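Local coordinates for protein translation initiation factor eIF2B subunit delta (Schizosaccharomyces pombe, PDB 5B04) that forms part of the eIF2B complex, which catalyses exchange of GDP for GTP on the gamma subunit of the translation initiation factor eIF2, at residues Ala260-Ile265 and Asn281-His286; Val270-Leu275 and Tyr331-Val336; Cys376-Phe381 and Val444-Leu449; Val391-Ala396 and Leu430-Thr435. All coordinates share one frame; numbering follows the deposited sequence.

Interaction 1 (Ala260-Ile265 and Asn281-His286); sequences AATEKI and NDVLIH
Val283 fills the tight half of this contact, where helix 278-289 meets the chain leaving helix 231-262. Its CG1 stands anti to the backbone N (chi1 171°), and this methyl reaches Ala261 CB at 3.9 Å. The same CG1 is met from a second direction by Ile265 CD1 at 4.1 Å. Small and branched residues suit this buried spot: Ala261 lets the backbones draw close, and the type I turn Thr262-Ile265 brings the longer isoleucine back against the valine. The other half is looser and only partly shielded from solvent. There the His286 ring crosses Thr262 at about a right angle, and ND1 makes a weak hydrogen bond to Thr262 OG1, 3.2 Å long and bent to 125° at the hydrogen. Thr262 CG2 lies in the ring plane, at its edge, while OG1 has its stronger partner in Val258 O of its own helix. An alanine at His286 would probably leave a gap beside Thr262 CG2 and deprive OG1 of its weak donor, its bond to Val258 remaining. Strand 269-274 links the two helices along the chain, and Ile265 and Leu284 both rest on its Ile271; Leu284 also touches Leu314 of helix 306-316.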
# COMPACT_ATOMS: atom_id res chain seq x y z
N ALA G 260 -14.51 -7.38 -33.83
CA ALA G 260 -13.32 -7.91 -33.20
C ALA G 260 -13.66 -8.48 -31.83
O ALA G 260 -13.16 -9.54 -31.44
CB ALA G 260 -12.26 -6.82 -33.08
N ALA G 261 -14.52 -7.78 -31.10
CA ALA G 261 -14.91 -8.20 -29.76
C ALA G 261 -15.95 -9.32 -29.79
O ALA G 261 -15.92 -10.22 -28.95
CB ALA G 261 -15.46 -7.01 -28.99
N THR G 262 -16.85 -9.27 -30.77
CA THR G 262 -17.94 -10.23 -30.87
C THR G 262 -17.44 -11.66 -31.07
O THR G 262 -17.99 -12.61 -30.53
CB THR G 262 -18.90 -9.87 -32.02
OG1 THR G 262 -19.38 -8.53 -31.84
CG2 THR G 262 -20.09 -10.82 -32.05
N GLU G 263 -16.37 -11.80 -31.86
CA GLU G 263 -15.84 -13.12 -32.17
C GLU G 263 -15.11 -13.74 -30.98
O GLU G 263 -14.71 -14.90 -31.02
CB GLU G 263 -14.92 -13.05 -33.38
CG GLU G 263 -15.63 -12.67 -34.67
CD GLU G 263 -16.77 -13.63 -35.01
OE1 GLU G 263 -16.60 -14.85 -34.82
OE2 GLU G 263 -17.83 -13.15 -35.45
N LYS G 264 -14.93 -12.95 -29.92
CA LYS G 264 -14.36 -13.47 -28.68
C LYS G 264 -15.46 -14.06 -27.80
O LYS G 264 -15.18 -14.76 -26.83
CB LYS G 264 -13.60 -12.38 -27.93
CG LYS G 264 -12.15 -12.24 -28.37
CD LYS G 264 -11.43 -13.58 -28.24
CE LYS G 264 -9.99 -13.48 -28.69
NZ LYS G 264 -9.25 -14.75 -28.46
N ILE G 265 -16.71 -13.76 -28.15
CA ILE G 265 -17.86 -14.30 -27.44
C ILE G 265 -18.15 -15.73 -27.88
O ILE G 265 -18.22 -16.02 -29.07
CB ILE G 265 -19.11 -13.44 -27.65
CG1 ILE G 265 -18.86 -12.01 -27.17
CG2 ILE G 265 -20.31 -14.04 -26.94
CD1 ILE G 265 -20.03 -11.08 -27.39
N ASN G 281 -22.49 -2.05 -25.56
CA ASN G 281 -23.88 -2.33 -25.93
C ASN G 281 -23.99 -2.78 -27.38
O ASN G 281 -24.72 -3.72 -27.70
CB ASN G 281 -24.75 -1.10 -25.71
CG ASN G 281 -24.93 -0.77 -24.24
OD1 ASN G 281 -24.93 -1.66 -23.38
ND2 ASN G 281 -25.07 0.51 -23.93
N ASP G 282 -23.25 -2.11 -28.26
CA ASP G 282 -23.23 -2.47 -29.68
C ASP G 282 -22.65 -3.87 -29.88
O ASP G 282 -23.12 -4.62 -30.74
CB ASP G 282 -22.43 -1.45 -30.49
CG ASP G 282 -23.19 -0.15 -30.70
OD1 ASP G 282 -24.43 -0.17 -30.59
OD2 ASP G 282 -22.54 0.87 -30.99
N VAL G 283 -21.64 -4.21 -29.09
CA VAL G 283 -21.02 -5.53 -29.17
C VAL G 283 -22.02 -6.63 -28.81
O VAL G 283 -22.14 -7.63 -29.51
CB VAL G 283 -19.80 -5.64 -28.23
CG1 VAL G 283 -19.30 -7.07 -28.16
CG2 VAL G 283 -18.69 -4.71 -28.70
N LEU G 284 -22.75 -6.42 -27.72
CA LEU G 284 -23.71 -7.40 -27.23
C LEU G 284 -24.90 -7.55 -28.18
O LEU G 284 -25.29 -8.67 -28.51
CB LEU G 284 -24.21 -7.01 -25.84
CG LEU G 284 -23.16 -7.05 -24.73
CD1 LEU G 284 -23.70 -6.42 -23.46
CD2 LEU G 284 -22.72 -8.48 -24.47
N ILE G 285 -25.46 -6.43 -28.61
CA ILE G 285 -26.59 -6.44 -29.53
C ILE G 285 -26.22 -7.14 -30.84
O ILE G 285 -26.96 -7.99 -31.32
CB ILE G 285 -27.09 -5.01 -29.84
CG1 ILE G 285 -27.74 -4.40 -28.59
CG2 ILE G 285 -28.08 -5.02 -30.99
CD1 ILE G 285 -28.22 -2.98 -28.79
N HIS G 286 -25.07 -6.77 -31.38
CA HIS G 286 -24.54 -7.40 -32.59
C HIS G 286 -24.37 -8.90 -32.38
O HIS G 286 -24.68 -9.69 -33.26
CB HIS G 286 -23.20 -6.77 -32.98
CG HIS G 286 -22.55 -7.39 -34.17
ND1 HIS G 286 -21.71 -8.48 -34.07
CD2 HIS G 286 -22.60 -7.08 -35.48
CE1 HIS G 286 -21.28 -8.81 -35.27
NE2 HIS G 286 -21.81 -7.98 -36.15

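Interaction 2 (Val270-Leu275 and Tyr331-Val336); sequences VILTYL and YIMQEV
Val270 and Val336 meet around flat peptide groups rather than rings: Glu335 O lies against Val270 CB, 3.2 Å away, and Val270 O lies 3.3 Å from Val336 CG1. Val336 CA also offers a CA-H...O contact to Val270 O, at 3.5 Å. The aromatic rings stand apart from this meeting; Tyr274 has Leu275 CG over the centre of one face, and Tyr331 forms a cation-pi pair with Arg310 of the epsilon subunit. No hydrogen bond joins the two segments, so apolar packing carries the rest. Leu272 CD1 fits against Val336 CG2 at 3.7 Å and against Met333 CE at 3.9 Å. Met333, bent at chi2 (64°) and again at chi3, crosses the leucine at about a right angle; an unbranched, flexible chain can fold back in this way although its CB points away. An alanine at Val336 would probably open a gap beside Leu272, leaving CD1 freer to shift. Glu335 turns its carboxylate outward, to Arg295 and to Arg310 of the epsilon subunit. The contact belongs to a Rossmann-like sheet: helix 329-333 leads into strand 338-342, the parallel neighbour of 269-274, while Leu272 also touches Ile361 of helix 358-367.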
# COMPACT_ATOMS: atom_id res chain seq x y z
N VAL G 270 -21.38 -15.80 -20.04
CA VAL G 270 -22.10 -14.89 -19.16
C VAL G 270 -21.29 -13.60 -19.06
O VAL G 270 -20.29 -13.53 -18.35
CB VAL G 270 -22.31 -15.50 -17.76
CG1 VAL G 270 -23.04 -14.51 -16.86
CG2 VAL G 270 -23.09 -16.80 -17.86
N ILE G 271 -21.73 -12.59 -19.80
CA ILE G 271 -20.95 -11.38 -20.00
C ILE G 271 -21.37 -10.23 -19.08
O ILE G 271 -22.55 -9.93 -18.95
CB ILE G 271 -21.04 -10.92 -21.47
CG1 ILE G 271 -20.48 -12.01 -22.39
CG2 ILE G 271 -20.30 -9.61 -21.67
CD1 ILE G 271 -20.61 -11.69 -23.85
N LEU G 272 -20.38 -9.60 -18.45
CA LEU G 272 -20.64 -8.50 -17.54
C LEU G 272 -20.35 -7.15 -18.19
O LEU G 272 -19.22 -6.88 -18.59
CB LEU G 272 -19.81 -8.65 -16.26
CG LEU G 272 -20.17 -7.83 -15.01
CD1 LEU G 272 -19.61 -8.50 -13.77
CD2 LEU G 272 -19.66 -6.39 -15.10
N THR G 273 -21.34 -6.28 -18.21
CA THR G 273 -21.12 -4.94 -18.64
C THR G 273 -21.49 -4.03 -17.52
O THR G 273 -22.45 -4.29 -16.84
CB THR G 273 -22.01 -4.58 -19.81
OG1 THR G 273 -21.89 -3.19 -20.08
CG2 THR G 273 -23.41 -4.87 -19.46
N TYR G 274 -20.74 -2.96 -17.32
CA TYR G 274 -20.99 -2.07 -16.22
C TYR G 274 -21.58 -0.81 -16.82
O TYR G 274 -21.14 -0.33 -17.82
CB TYR G 274 -19.72 -1.94 -15.42
CG TYR G 274 -19.71 -0.89 -14.36
CD1 TYR G 274 -20.71 -0.82 -13.43
CD2 TYR G 274 -18.70 -0.01 -14.28
CE1 TYR G 274 -20.69 0.14 -12.46
CE2 TYR G 274 -18.68 0.95 -13.32
CZ TYR G 274 -19.67 1.01 -12.42
OH TYR G 274 -19.61 1.97 -11.47
N LEU G 275 -22.58 -0.27 -16.16
CA LEU G 275 -23.19 0.96 -16.58
C LEU G 275 -23.85 1.01 -17.95
O LEU G 275 -24.64 0.16 -18.26
CB LEU G 275 -22.20 2.03 -16.29
CG LEU G 275 -22.01 2.07 -14.78
CD1 LEU G 275 -20.93 3.04 -14.40
CD2 LEU G 275 -23.29 2.48 -14.11
N TYR G 331 -20.77 -11.44 -5.34
CA TYR G 331 -21.78 -12.48 -5.48
C TYR G 331 -21.98 -12.87 -6.94
O TYR G 331 -21.84 -14.04 -7.31
CB TYR G 331 -23.11 -11.99 -4.88
CG TYR G 331 -24.24 -12.98 -4.99
CD1 TYR G 331 -24.46 -13.93 -4.00
CD2 TYR G 331 -25.12 -12.96 -6.07
CE1 TYR G 331 -25.50 -14.84 -4.08
CE2 TYR G 331 -26.16 -13.86 -6.17
CZ TYR G 331 -26.34 -14.80 -5.17
OH TYR G 331 -27.38 -15.69 -5.26
N ILE G 332 -22.30 -11.88 -7.77
CA ILE G 332 -22.68 -12.13 -9.16
C ILE G 332 -21.49 -12.53 -10.03
O ILE G 332 -21.67 -13.12 -11.10
CB ILE G 332 -23.38 -10.89 -9.77
CG1 ILE G 332 -24.18 -11.27 -11.01
CG2 ILE G 332 -22.36 -9.79 -10.07
CD1 ILE G 332 -25.25 -12.31 -10.75
N MET G 333 -20.28 -12.23 -9.57
CA MET G 333 -19.08 -12.51 -10.36
C MET G 333 -18.86 -14.00 -10.57
O MET G 333 -18.27 -14.42 -11.56
CB MET G 333 -17.85 -11.89 -9.67
CG MET G 333 -16.55 -12.04 -10.46
SD MET G 333 -16.56 -11.15 -12.03
CE MET G 333 -16.67 -9.45 -11.47
N GLN G 334 -19.36 -14.81 -9.64
CA GLN G 334 -19.18 -16.26 -9.71
C GLN G 334 -19.93 -16.88 -10.88
O GLN G 334 -19.69 -18.03 -11.24
CB GLN G 334 -19.63 -16.91 -8.40
CG GLN G 334 -18.78 -16.52 -7.20
CD GLN G 334 -18.63 -17.65 -6.20
OE1 GLN G 334 -19.61 -18.26 -5.78
NE2 GLN G 334 -17.39 -17.94 -5.81
N GLU G 335 -20.84 -16.11 -11.48
CA GLU G 335 -21.58 -16.57 -12.65
C GLU G 335 -20.93 -16.06 -13.94
O GLU G 335 -21.12 -16.64 -15.01
CB GLU G 335 -23.04 -16.11 -12.58
CG GLU G 335 -23.86 -16.78 -11.50
CD GLU G 335 -25.26 -16.20 -11.39
OE1 GLU G 335 -25.75 -15.63 -12.38
OE2 GLU G 335 -25.87 -16.32 -10.30
N VAL G 336 -20.17 -14.97 -13.82
CA VAL G 336 -19.59 -14.29 -14.98
C VAL G 336 -18.41 -15.05 -15.58
O VAL G 336 -17.55 -15.55 -14.86
CB VAL G 336 -19.14 -12.87 -14.60
CG1 VAL G 336 -18.62 -12.12 -15.82
CG2 VAL G 336 -20.29 -12.10 -13.97

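Interaction 3 (Cys376-Phe381 and Val444-Leu449); sequences CESYKF and VCEMGL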
# COMPACT_ATOMS: atom_id res chain seq x y z
N CYS G 376 -11.93 0.29 -26.67
CA CYS G 376 -11.71 1.73 -26.82
C CYS G 376 -11.23 2.09 -28.21
O CYS G 376 -10.33 1.46 -28.76
CB CYS G 376 -10.71 2.22 -25.77
SG CYS G 376 -10.50 4.01 -25.71
N GLU G 377 -11.85 3.12 -28.79
CA GLU G 377 -11.41 3.65 -30.08
C GLU G 377 -10.03 4.29 -29.93
O GLU G 377 -9.69 4.80 -28.86
CB GLU G 377 -12.42 4.66 -30.62
CG GLU G 377 -13.75 4.05 -31.08
CD GLU G 377 -14.71 3.75 -29.94
OE1 GLU G 377 -15.91 3.53 -30.21
OE2 GLU G 377 -14.27 3.73 -28.77
N SER G 378 -9.24 4.26 -31.00
CA SER G 378 -7.85 4.71 -30.94
C SER G 378 -7.71 6.19 -30.62
O SER G 378 -6.77 6.59 -29.94
CB SER G 378 -7.14 4.41 -32.27
OG SER G 378 -7.76 5.09 -33.34
N TYR G 379 -8.64 7.01 -31.11
CA TYR G 379 -8.54 8.45 -30.95
C TYR G 379 -8.76 8.88 -29.50
O TYR G 379 -8.56 10.05 -29.16
CB TYR G 379 -9.53 9.17 -31.87
CG TYR G 379 -10.94 9.22 -31.33
CD1 TYR G 379 -11.74 8.09 -31.31
CD2 TYR G 379 -11.48 10.41 -30.87
CE1 TYR G 379 -13.04 8.14 -30.82
CE2 TYR G 379 -12.77 10.47 -30.38
CZ TYR G 379 -13.55 9.33 -30.36
OH TYR G 379 -14.83 9.39 -29.87
N LYS G 380 -9.18 7.94 -28.66
CA LYS G 380 -9.38 8.22 -27.25
C LYS G 380 -8.15 7.83 -26.43
O LYS G 380 -8.17 7.88 -25.20
CB LYS G 380 -10.62 7.50 -26.73
CG LYS G 380 -11.92 8.06 -27.29
CD LYS G 380 -13.14 7.51 -26.57
CE LYS G 380 -13.30 6.02 -26.80
NZ LYS G 380 -14.60 5.51 -26.27
N PHE G 381 -7.08 7.44 -27.12
CA PHE G 381 -5.80 7.20 -26.47
C PHE G 381 -5.20 8.54 -26.09
O PHE G 381 -5.42 9.54 -26.79
CB PHE G 381 -4.84 6.42 -27.37
CG PHE G 381 -5.22 4.98 -27.61
CD1 PHE G 381 -6.48 4.50 -27.26
CD2 PHE G 381 -4.32 4.10 -28.18
CE1 PHE G 381 -6.82 3.18 -27.49
CE2 PHE G 381 -4.65 2.78 -28.40
CZ PHE G 381 -5.91 2.32 -28.05
N VAL G 444 -9.18 -3.89 -26.94
CA VAL G 444 -9.73 -4.06 -28.28
C VAL G 444 -10.02 -2.72 -28.95
O VAL G 444 -11.00 -2.05 -28.62
CB VAL G 444 -11.02 -4.90 -28.26
CG1 VAL G 444 -11.60 -5.03 -29.66
CG2 VAL G 444 -10.75 -6.27 -27.66
N CYS G 445 -9.15 -2.34 -29.88
CA CYS G 445 -9.37 -1.14 -30.68
C CYS G 445 -9.54 -1.54 -32.15
O CYS G 445 -9.70 -2.72 -32.46
CB CYS G 445 -8.21 -0.16 -30.52
SG CYS G 445 -6.58 -0.85 -30.88
N GLU G 446 -9.51 -0.56 -33.04
CA GLU G 446 -9.65 -0.85 -34.47
C GLU G 446 -8.33 -1.34 -35.06
O GLU G 446 -8.28 -1.75 -36.22
CB GLU G 446 -10.15 0.38 -35.23
CG GLU G 446 -9.16 1.53 -35.30
CD GLU G 446 -9.29 2.48 -34.13
OE1 GLU G 446 -9.27 2.01 -32.98
OE2 GLU G 446 -9.42 3.70 -34.37
N MET G 447 -7.27 -1.31 -34.25
CA MET G 447 -6.00 -1.88 -34.65
C MET G 447 -5.99 -3.37 -34.32
O MET G 447 -5.08 -4.10 -34.72
CB MET G 447 -4.83 -1.17 -33.96
CG MET G 447 -4.98 0.33 -33.86
SD MET G 447 -5.37 1.12 -35.43
CE MET G 447 -5.26 2.85 -34.98
N GLY G 448 -7.01 -3.81 -33.60
CA GLY G 448 -7.15 -5.20 -33.23
C GLY G 448 -7.01 -5.43 -31.74
O GLY G 448 -7.07 -4.50 -30.94
N LEU G 449 -6.83 -6.70 -31.35
CA LEU G 449 -6.64 -7.05 -29.96
C LEU G 449 -5.17 -6.95 -29.58
O LEU G 449 -4.34 -7.71 -30.06
CB LEU G 449 -7.16 -8.47 -29.68
CG LEU G 449 -8.67 -8.66 -29.51
CD1 LEU G 449 -9.41 -8.53 -30.84
CD2 LEU G 449 -8.96 -10.00 -28.86
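Glu446 reaches from a beta hairpin to Ser378, where the chain leaves a parallel strand of the Rossmann-like sheet. Its OE1 accepts the backbone N-H of Ser378 at 3.0 Å through the syn lone pair, and OE2 takes a second, weak bond from the same N. Ser378 OG is also bonded to OE2, though the modelled separation is too short to be trusted at this resolution. The bend at chi2 (-89°) turns CD back toward Ser378, and glutamate suits the place because its two oxygens can both meet one residue; Arg249, bonded to Ser378 OG, probably helps to balance the charge. Nearer the sheet, Cys376 N donates to Val444 O at 3.2 Å and so prolongs the pairing of strands 372-375 and 442-445. The hairpin itself turns tightly, a type I turn from Cys445 to Gly448. At its backbone angles, Gly448 would have any CB pressed against Met447 O, which explains a glycine there. Within the loop, Lys380 NZ and Glu377 OE2 form a salt bridge of 3.1 Å, while the other oxygen, OE1, is bonded by Asn161. The packing then spreads outward: Cys445 CB lies 4.2 Å from Phe381 CZ, and Ser378 CA sits above one face of that ring, toward its rim. Farther out, the terminal methyl of Met447 closes over the serine, CE resting 3.6 Å from Ser378 CB.

Interaction 4 (Val391-Ala396 and Leu430-Thr435); sequences VYNELA and LKYDVT. With PO4 (phosphate ion), chain P.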
# COMPACT_ATOMS: atom_id res chain seq x y z
N VAL G 391 -5.73 12.50 -9.08
CA VAL G 391 -5.09 13.68 -9.67
C VAL G 391 -5.92 14.22 -10.84
O VAL G 391 -6.18 15.42 -10.91
CB VAL G 391 -3.65 13.38 -10.14
CG1 VAL G 391 -3.58 12.08 -10.93
CG2 VAL G 391 -3.09 14.54 -10.95
N TYR G 392 -6.34 13.34 -11.74
CA TYR G 392 -7.20 13.72 -12.85
C TYR G 392 -8.55 13.03 -12.75
O TYR G 392 -8.65 11.82 -12.94
CB TYR G 392 -6.54 13.39 -14.19
CG TYR G 392 -5.45 14.35 -14.61
CD1 TYR G 392 -5.75 15.52 -15.30
CD2 TYR G 392 -4.11 14.08 -14.33
CE1 TYR G 392 -4.76 16.40 -15.69
CE2 TYR G 392 -3.11 14.95 -14.72
CZ TYR G 392 -3.44 16.11 -15.40
OH TYR G 392 -2.45 16.98 -15.79
N ASN G 393 -9.58 13.81 -12.46
CA ASN G 393 -10.93 13.27 -12.36
C ASN G 393 -11.96 14.37 -12.57
O ASN G 393 -11.61 15.53 -12.81
CB ASN G 393 -11.14 12.59 -11.00
CG ASN G 393 -12.14 11.45 -11.07
OD1 ASN G 393 -13.18 11.56 -11.72
ND2 ASN G 393 -11.83 10.35 -10.40
N GLU G 394 -13.24 14.02 -12.48
CA GLU G 394 -14.31 14.98 -12.66
C GLU G 394 -15.33 14.90 -11.53
O GLU G 394 -15.93 13.85 -11.30
CB GLU G 394 -15.00 14.76 -14.01
CG GLU G 394 -16.03 15.83 -14.36
CD GLU G 394 -16.71 15.57 -15.69
OE1 GLU G 394 -16.07 14.96 -16.58
OE2 GLU G 394 -17.88 15.97 -15.85
N LEU G 395 -15.51 16.01 -10.83
CA LEU G 395 -16.44 16.06 -9.71
C LEU G 395 -17.89 16.08 -10.17
O LEU G 395 -18.27 16.86 -11.04
CB LEU G 395 -16.17 17.29 -8.83
CG LEU G 395 -14.92 17.22 -7.96
CD1 LEU G 395 -14.84 18.43 -7.04
CD2 LEU G 395 -14.92 15.93 -7.16
N ALA G 396 -18.70 15.22 -9.56
CA ALA G 396 -20.14 15.23 -9.76
C ALA G 396 -20.79 15.93 -8.57
O ALA G 396 -20.28 15.84 -7.46
CB ALA G 396 -20.68 13.82 -9.94
N LEU G 430 -16.97 10.93 -7.39
CA LEU G 430 -16.10 11.05 -8.55
C LEU G 430 -16.76 10.37 -9.74
O LEU G 430 -17.49 9.40 -9.58
CB LEU G 430 -14.73 10.43 -8.28
CG LEU G 430 -13.94 10.96 -7.08
CD1 LEU G 430 -12.58 10.29 -7.00
CD2 LEU G 430 -13.80 12.47 -7.16
N LYS G 431 -16.50 10.89 -10.94
CA LYS G 431 -17.10 10.31 -12.14
C LYS G 431 -16.22 9.22 -12.74
O LYS G 431 -16.72 8.29 -13.37
CB LYS G 431 -17.36 11.40 -13.19
CG LYS G 431 -18.52 12.32 -12.86
CD LYS G 431 -19.29 12.70 -14.11
CE LYS G 431 -20.53 13.51 -13.77
NZ LYS G 431 -21.38 13.77 -14.97
N TYR G 432 -14.91 9.34 -12.54
CA TYR G 432 -13.98 8.46 -13.25
C TYR G 432 -13.06 7.65 -12.34
O TYR G 432 -13.12 7.76 -11.12
CB TYR G 432 -13.16 9.28 -14.24
CG TYR G 432 -14.02 9.93 -15.29
CD1 TYR G 432 -14.56 9.18 -16.33
CD2 TYR G 432 -14.30 11.29 -15.25
CE1 TYR G 432 -15.36 9.77 -17.29
CE2 TYR G 432 -15.09 11.89 -16.21
CZ TYR G 432 -15.62 11.12 -17.23
OH TYR G 432 -16.41 11.71 -18.19
N ASP G 433 -12.21 6.85 -12.97
CA ASP G 433 -11.52 5.77 -12.28
C ASP G 433 -10.35 5.23 -13.10
O ASP G 433 -10.52 4.89 -14.27
CB ASP G 433 -12.51 4.66 -11.97
CG ASP G 433 -12.01 3.68 -10.95
OD1 ASP G 433 -11.04 4.00 -10.23
OD2 ASP G 433 -12.61 2.59 -10.85
N VAL G 434 -9.18 5.15 -12.49
CA VAL G 434 -8.00 4.64 -13.18
C VAL G 434 -7.76 3.17 -12.87
O VAL G 434 -7.38 2.81 -11.75
CB VAL G 434 -6.73 5.44 -12.81
CG1 VAL G 434 -5.51 4.85 -13.49
CG2 VAL G 434 -6.90 6.90 -13.20
N THR G 435 -7.99 2.31 -13.86
CA THR G 435 -7.80 0.88 -13.70
C THR G 435 -6.40 0.47 -14.17
O THR G 435 -6.09 0.59 -15.35
CB THR G 435 -8.85 0.07 -14.48
OG1 THR G 435 -10.15 0.65 -14.28
CG2 THR G 435 -8.86 -1.37 -14.01
P PO4 P . -17.63 8.68 -20.46
O1 PO4 P . -16.88 7.54 -19.80
O2 PO4 P . -16.77 9.92 -20.45
O3 PO4 P . -17.96 8.30 -21.88
O4 PO4 P . -18.91 8.95 -19.70
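Asn393 turns its amide toward the backbone of Tyr432 and grips it at two points. OD1 accepts Tyr432 N at 2.9 Å, in the carbonyl plane and on a lone pair; the other N-H it receives is that of Glu394. On the second branch ND2 donates to Tyr432 O at 3.0 Å, arriving 67° above that carbonyl plane. An asparagine suits the place because one flat group carries both an acceptor and a donor, as a strand backbone does. CG stands anti to the backbone N, which carries the amide out toward Tyr432; the amide plane is turned 40° from the ring. Glu394 CB lies in the ring plane at its edge, with OE1 3.2 Å from CE2 and the carboxylate turned 51° from the ring. One residue along each segment, Lys431 N bonds to Glu394 O at 3.0 Å, and Leu395 faces Leu430 as an antiparallel, non-hydrogen-bonded pair, CD2 to CD2 at 3.6 Å. Glu394 OE2 has its salt bridge with Arg205; Lys431 NZ stays beyond bridging distance. At the far end of the ring Tyr432 OH donates to phosphate O2 at 2.9 Å, while Arg163 also bonds that hydroxyl. The ion probably came from the crystallisation liquor, yet these polar groups, with Ser160 N, are consistent with a small anion-accepting pocket.

How the interactions relate
Interactions 1, 2 and 3 all belong to the Rossmann-like sheet and its covering helices, whereas interaction 4 is in the separate antiparallel sheet, only partly buried. Interactions 1 and 2 are buried and mainly apolar; they touch through Ile265 and Ile271, so strand 269-274, one side of interaction 2, also backs interaction 1. Interaction 3 touches interaction 1 where Lys264 and Ala260 meet Leu449 and Val444; though buried, it depends on a carboxylate and backbone bonds, at the strand ends where the loop 376-381 and the hairpin turn meet. Interaction 4, about 21 Å from interaction 3 between centres, is likewise polar, but there a side-chain amide does the work. Its residues and those of interaction 2 both face other eIF2B subunits.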